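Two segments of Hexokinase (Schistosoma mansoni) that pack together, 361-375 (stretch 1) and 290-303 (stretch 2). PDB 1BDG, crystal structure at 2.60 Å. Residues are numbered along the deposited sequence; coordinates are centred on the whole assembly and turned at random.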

# COMPACT_ATOMS: atom_id res chain seq x y z
N ARG A 361 -18.70 -12.39 -19.83
CA ARG A 361 -19.57 -12.33 -18.66
C ARG A 361 -18.91 -12.98 -17.43
O ARG A 361 -18.84 -12.38 -16.36
CB ARG A 361 -20.91 -13.00 -18.96
CG ARG A 361 -21.80 -13.09 -17.75
CD ARG A 361 -23.26 -13.15 -18.08
NE ARG A 361 -23.93 -14.27 -17.44
CZ ARG A 361 -25.24 -14.46 -17.45
NH1 ARG A 361 -26.03 -13.58 -18.08
NH2 ARG A 361 -25.77 -15.54 -16.89
N ILE A 362 -18.42 -14.21 -17.61
CA ILE A 362 -17.72 -14.95 -16.55
C ILE A 362 -16.53 -14.14 -16.02
O ILE A 362 -16.36 -14.02 -14.82
CB ILE A 362 -17.20 -16.34 -17.08
CG1 ILE A 362 -18.36 -17.34 -17.15
CG2 ILE A 362 -16.03 -16.85 -16.25
CD1 ILE A 362 -17.98 -18.65 -17.76
N VAL A 363 -15.75 -13.54 -16.92
CA VAL A 363 -14.58 -12.75 -16.52
C VAL A 363 -14.89 -11.45 -15.77
O VAL A 363 -14.15 -11.07 -14.86
CB VAL A 363 -13.61 -12.52 -17.71
CG1 VAL A 363 -12.50 -11.56 -17.33
CG2 VAL A 363 -12.98 -13.82 -18.12
N ARG A 364 -15.96 -10.75 -16.14
CA ARG A 364 -16.31 -9.50 -15.45
C ARG A 364 -16.81 -9.82 -14.03
O ARG A 364 -16.67 -9.02 -13.11
CB ARG A 364 -17.39 -8.71 -16.22
CG ARG A 364 -17.56 -7.26 -15.76
CD ARG A 364 -19.02 -6.95 -15.47
NE ARG A 364 -19.30 -5.54 -15.17
CZ ARG A 364 -18.83 -4.87 -14.11
NH1 ARG A 364 -18.04 -5.48 -13.22
NH2 ARG A 364 -19.19 -3.59 -13.92
N TYR A 365 -17.40 -10.99 -13.86
CA TYR A 365 -17.89 -11.41 -12.56
C TYR A 365 -16.68 -11.74 -11.68
O TYR A 365 -16.63 -11.38 -10.50
CB TYR A 365 -18.80 -12.62 -12.72
CG TYR A 365 -19.46 -13.08 -11.44
CD1 TYR A 365 -20.52 -12.37 -10.89
CD2 TYR A 365 -19.04 -14.25 -10.81
CE1 TYR A 365 -21.14 -12.81 -9.73
CE2 TYR A 365 -19.65 -14.70 -9.66
CZ TYR A 365 -20.70 -13.99 -9.12
OH TYR A 365 -21.32 -14.46 -8.00
N ALA A 366 -15.68 -12.40 -12.26
CA ALA A 366 -14.48 -12.73 -11.52
C ALA A 366 -13.83 -11.44 -11.00
O ALA A 366 -13.47 -11.37 -9.83
CB ALA A 366 -13.52 -13.54 -12.40
N CYS A 367 -13.73 -10.41 -11.85
CA CYS A 367 -13.17 -9.10 -11.47
C CYS A 367 -13.96 -8.47 -10.32
O CYS A 367 -13.39 -8.12 -9.29
CB CYS A 367 -13.20 -8.11 -12.64
SG CYS A 367 -12.02 -8.36 -13.98
N GLU A 368 -15.26 -8.27 -10.54
CA GLU A 368 -16.18 -7.70 -9.56
C GLU A 368 -16.04 -8.38 -8.19
O GLU A 368 -16.00 -7.71 -7.16
CB GLU A 368 -17.63 -7.84 -10.05
CG GLU A 368 -18.68 -7.48 -9.00
CD GLU A 368 -20.08 -7.99 -9.33
OE1 GLU A 368 -20.33 -9.22 -9.23
OE2 GLU A 368 -20.96 -7.16 -9.66
N MET A 369 -15.99 -9.71 -8.17
CA MET A 369 -15.86 -10.46 -6.93
C MET A 369 -14.59 -10.06 -6.22
O MET A 369 -14.62 -9.63 -5.06
CB MET A 369 -15.84 -11.97 -7.18
CG MET A 369 -17.15 -12.57 -7.63
SD MET A 369 -18.53 -12.01 -6.66
CE MET A 369 -18.68 -13.31 -5.48
N VAL A 370 -13.48 -10.17 -6.93
CA VAL A 370 -12.18 -9.85 -6.37
C VAL A 370 -12.06 -8.41 -5.90
O VAL A 370 -11.60 -8.15 -4.81
CB VAL A 370 -11.07 -10.16 -7.37
CG1 VAL A 370 -9.71 -9.70 -6.85
CG2 VAL A 370 -11.07 -11.66 -7.68
N VAL A 371 -12.50 -7.48 -6.73
CA VAL A 371 -12.41 -6.05 -6.42
C VAL A 371 -13.36 -5.60 -5.32
O VAL A 371 -13.05 -4.68 -4.57
CB VAL A 371 -12.56 -5.19 -7.72
CG1 VAL A 371 -13.38 -3.93 -7.45
CG2 VAL A 371 -11.18 -4.85 -8.29
N LYS A 372 -14.52 -6.26 -5.23
CA LYS A 372 -15.52 -5.94 -4.21
C LYS A 372 -15.02 -6.27 -2.81
O LYS A 372 -15.15 -5.46 -1.88
CB LYS A 372 -16.80 -6.72 -4.48
CG LYS A 372 -17.90 -5.93 -5.14
CD LYS A 372 -19.25 -6.12 -4.43
N ARG A 373 -14.47 -7.47 -2.66
CA ARG A 373 -13.94 -7.93 -1.38
C ARG A 373 -12.69 -7.13 -0.98
O ARG A 373 -12.42 -6.95 0.21
CB ARG A 373 -13.56 -9.40 -1.48
CG ARG A 373 -12.97 -9.98 -0.22
CD ARG A 373 -12.44 -11.38 -0.48
NE ARG A 373 -11.29 -11.37 -1.38
CZ ARG A 373 -10.44 -12.39 -1.50
NH1 ARG A 373 -10.61 -13.50 -0.79
NH2 ARG A 373 -9.42 -12.29 -2.32
N ALA A 374 -11.93 -6.69 -1.98
CA ALA A 374 -10.73 -5.93 -1.75
C ALA A 374 -11.08 -4.67 -0.99
O ALA A 374 -10.60 -4.45 0.12
CB ALA A 374 -10.09 -5.59 -3.07
N ALA A 375 -11.97 -3.87 -1.58
CA ALA A 375 -12.41 -2.60 -0.98
C ALA A 375 -12.96 -2.84 0.42
O ALA A 375 -12.50 -2.25 1.39
CB ALA A 375 -13.47 -1.92 -1.86
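Stretch 2, residues 290-303: YLGELVRHIIVYLV

What fills the centre of the contact? Val-370 does, with its side chain set as a knob into a hole formed by Leu-291, Leu-294, Val-295 and Ile-298 of stretch 2. With chi1 in the t well, both of its methyls find partners: CG1 lies 3.7 Å from Leu-291 CD2 and 3.8 Å from Leu-294 CD1, while CG2 lies 3.5 Å from Ile-298 CD1 and 4.0 Å from Val-295 CG2. Val-370 has more of its surface covered by the other stretch than any other residue of the pair.

How does the backbone of stretch 2 run across stretch 1? Both stretches are helical and belong to helices that extend beyond the residues given here. Their N-to-C directions differ by 139°, so stretch 2 runs roughly antiparallel but clearly oblique, and the axes approach to 9.4 Å. The register falls accordingly: CA atoms pair most closely at Val-370 and Leu-291 (6.8 Å), Ala-366 and Val-295 (6.0 Å), and Val-363 and Ile-299 (7.4 Å). At the Ala-366 step the small side chain of stretch 1 leaves little between the backbones; its CB meets Val-295 CG1 at 4.0 Å and Ile-298 CG2 at 4.3 Å. Beside it the backbone itself takes part, as Cys-367 CA lies 4.0 Å from Val-295 CG2.

Which residues extend the apolar contact toward its two ends? Near the start of stretch 1, Ile-362 points toward stretch 2 and places CG2 3.7 Å from Leu-302 CD1. One residue on, Val-363 CG2 is 4.2 Å from Ile-299 CD1; the CA-to-CB bond of Ile-299 points sideways, but the end of its side chain comes nearer. Toward the other end Leu-291 takes over: Leu-291 CD1 packs tightly against Ala-374 CB at 3.3 Å, and Leu-291 CD1 lies more loosely against Val-371 CG2 at 4.4 Å.

Where does the contact become polar? Only Arg-373 brings a charged group to it, and even there the partner is a methyl: Arg-373 NH2 lies 3.3 Å from Leu-294 CD1, which sits at the edge of the guanidinium, near its plane. NH1 and NH2 of Arg-373 are hydrogen-bonded elsewhere in the structure. No hydrogen bond crosses between the helices. The charged residues of stretch 2 lie out of reach of stretch 1; there Arg-296 NH2 forms a salt bridge with Glu-293 OE2 at 2.8 Å.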

# COMPACT_ATOMS: atom_id res chain seq x y z
N TYR A 290 -1.53 -7.33 -6.34
CA TYR A 290 -2.01 -8.70 -6.34
C TYR A 290 -3.42 -8.95 -6.81
O TYR A 290 -3.73 -10.09 -7.19
CB TYR A 290 -1.83 -9.31 -4.95
CG TYR A 290 -0.44 -9.15 -4.36
CD1 TYR A 290 0.55 -10.11 -4.57
CD2 TYR A 290 -0.14 -8.06 -3.56
CE1 TYR A 290 1.80 -9.99 -3.98
CE2 TYR A 290 1.10 -7.93 -2.98
CZ TYR A 290 2.06 -8.90 -3.19
OH TYR A 290 3.27 -8.76 -2.56
N LEU A 291 -4.27 -7.93 -6.84
CA LEU A 291 -5.65 -8.14 -7.28
C LEU A 291 -5.81 -8.63 -8.70
O LEU A 291 -6.71 -9.41 -8.98
CB LEU A 291 -6.52 -6.91 -7.05
CG LEU A 291 -6.80 -6.54 -5.59
CD1 LEU A 291 -7.84 -5.47 -5.53
CD2 LEU A 291 -7.26 -7.74 -4.84
N GLY A 292 -4.95 -8.19 -9.61
CA GLY A 292 -5.05 -8.66 -10.98
C GLY A 292 -4.65 -10.12 -11.07
O GLY A 292 -5.24 -10.92 -11.79
N GLU A 293 -3.67 -10.49 -10.25
CA GLU A 293 -3.18 -11.85 -10.25
C GLU A 293 -4.28 -12.78 -9.75
O GLU A 293 -4.35 -13.94 -10.18
CB GLU A 293 -1.91 -11.93 -9.39
CG GLU A 293 -1.01 -13.17 -9.61
CD GLU A 293 -0.52 -13.40 -11.06
OE1 GLU A 293 -0.89 -12.63 -11.99
OE2 GLU A 293 0.22 -14.38 -11.26
N LEU A 294 -5.18 -12.28 -8.92
CA LEU A 294 -6.26 -13.12 -8.41
C LEU A 294 -7.20 -13.55 -9.52
O LEU A 294 -7.59 -14.72 -9.58
CB LEU A 294 -7.04 -12.42 -7.28
CG LEU A 294 -6.61 -12.78 -5.85
CD1 LEU A 294 -7.35 -11.96 -4.83
CD2 LEU A 294 -6.83 -14.26 -5.61
N VAL A 295 -7.58 -12.61 -10.39
CA VAL A 295 -8.48 -12.91 -11.51
C VAL A 295 -7.78 -13.81 -12.51
O VAL A 295 -8.43 -14.61 -13.16
CB VAL A 295 -8.94 -11.66 -12.24
CG1 VAL A 295 -9.97 -12.03 -13.28
CG2 VAL A 295 -9.51 -10.65 -11.26
N ARG A 296 -6.47 -13.68 -12.64
CA ARG A 296 -5.73 -14.55 -13.55
C ARG A 296 -5.79 -15.97 -13.01
O ARG A 296 -6.01 -16.91 -13.77
CB ARG A 296 -4.26 -14.14 -13.70
CG ARG A 296 -3.63 -14.74 -14.96
CD ARG A 296 -2.18 -14.42 -15.10
NE ARG A 296 -1.42 -14.98 -13.99
CZ ARG A 296 -0.94 -16.21 -13.96
NH1 ARG A 296 -1.11 -17.02 -15.00
NH2 ARG A 296 -0.32 -16.66 -12.87
N HIS A 297 -5.54 -16.12 -11.71
CA HIS A 297 -5.58 -17.44 -11.09
C HIS A 297 -6.95 -18.07 -11.22
O HIS A 297 -7.05 -19.24 -11.54
CB HIS A 297 -5.16 -17.36 -9.63
CG HIS A 297 -3.68 -17.45 -9.44
ND1 HIS A 297 -2.84 -16.39 -9.66
CD2 HIS A 297 -2.89 -18.51 -9.15
CE1 HIS A 297 -1.58 -16.78 -9.52
NE2 HIS A 297 -1.59 -18.06 -9.20
N ILE A 298 -8.00 -17.30 -11.00
CA ILE A 298 -9.34 -17.83 -11.13
C ILE A 298 -9.52 -18.30 -12.57
O ILE A 298 -9.91 -19.44 -12.81
CB ILE A 298 -10.39 -16.75 -10.79
CG1 ILE A 298 -10.24 -16.32 -9.32
CG2 ILE A 298 -11.80 -17.29 -11.06
CD1 ILE A 298 -10.65 -14.89 -9.05
N ILE A 299 -9.19 -17.43 -13.53
CA ILE A 299 -9.29 -17.75 -14.95
C ILE A 299 -8.57 -19.05 -15.26
O ILE A 299 -9.22 -20.04 -15.58
CB ILE A 299 -8.74 -16.60 -15.84
CG1 ILE A 299 -9.67 -15.39 -15.74
CG2 ILE A 299 -8.67 -17.05 -17.30
CD1 ILE A 299 -9.17 -14.19 -16.51
N VAL A 300 -7.24 -19.06 -15.15
CA VAL A 300 -6.47 -20.28 -15.40
C VAL A 300 -7.17 -21.54 -14.79
O VAL A 300 -7.22 -22.60 -15.42
CB VAL A 300 -5.02 -20.13 -14.89
CG1 VAL A 300 -4.32 -21.47 -14.81
CG2 VAL A 300 -4.26 -19.20 -15.81
N TYR A 301 -7.76 -21.40 -13.60
CA TYR A 301 -8.47 -22.50 -12.96
C TYR A 301 -9.72 -22.83 -13.78
O TYR A 301 -9.99 -24.00 -14.08
CB TYR A 301 -8.91 -22.12 -11.55
CG TYR A 301 -9.88 -23.12 -10.96
CD1 TYR A 301 -9.50 -24.44 -10.72
CD2 TYR A 301 -11.21 -22.75 -10.66
CE1 TYR A 301 -10.41 -25.38 -10.21
CE2 TYR A 301 -12.12 -23.69 -10.15
CZ TYR A 301 -11.71 -25.00 -9.93
OH TYR A 301 -12.59 -25.92 -9.43
N LEU A 302 -10.50 -21.80 -14.10
CA LEU A 302 -11.73 -21.94 -14.88
C LEU A 302 -11.46 -22.56 -16.24
O LEU A 302 -12.32 -23.24 -16.79
CB LEU A 302 -12.37 -20.57 -15.09
CG LEU A 302 -13.16 -19.95 -13.94
CD1 LEU A 302 -13.43 -18.47 -14.23
CD2 LEU A 302 -14.44 -20.75 -13.73
N VAL A 303 -10.28 -22.29 -16.79
CA VAL A 303 -9.92 -22.83 -18.09
C VAL A 303 -9.61 -24.32 -18.04
O VAL A 303 -9.93 -25.04 -18.99
CB VAL A 303 -8.74 -22.03 -18.74
CG1 VAL A 303 -7.95 -22.91 -19.69
CG2 VAL A 303 -9.29 -20.84 -19.52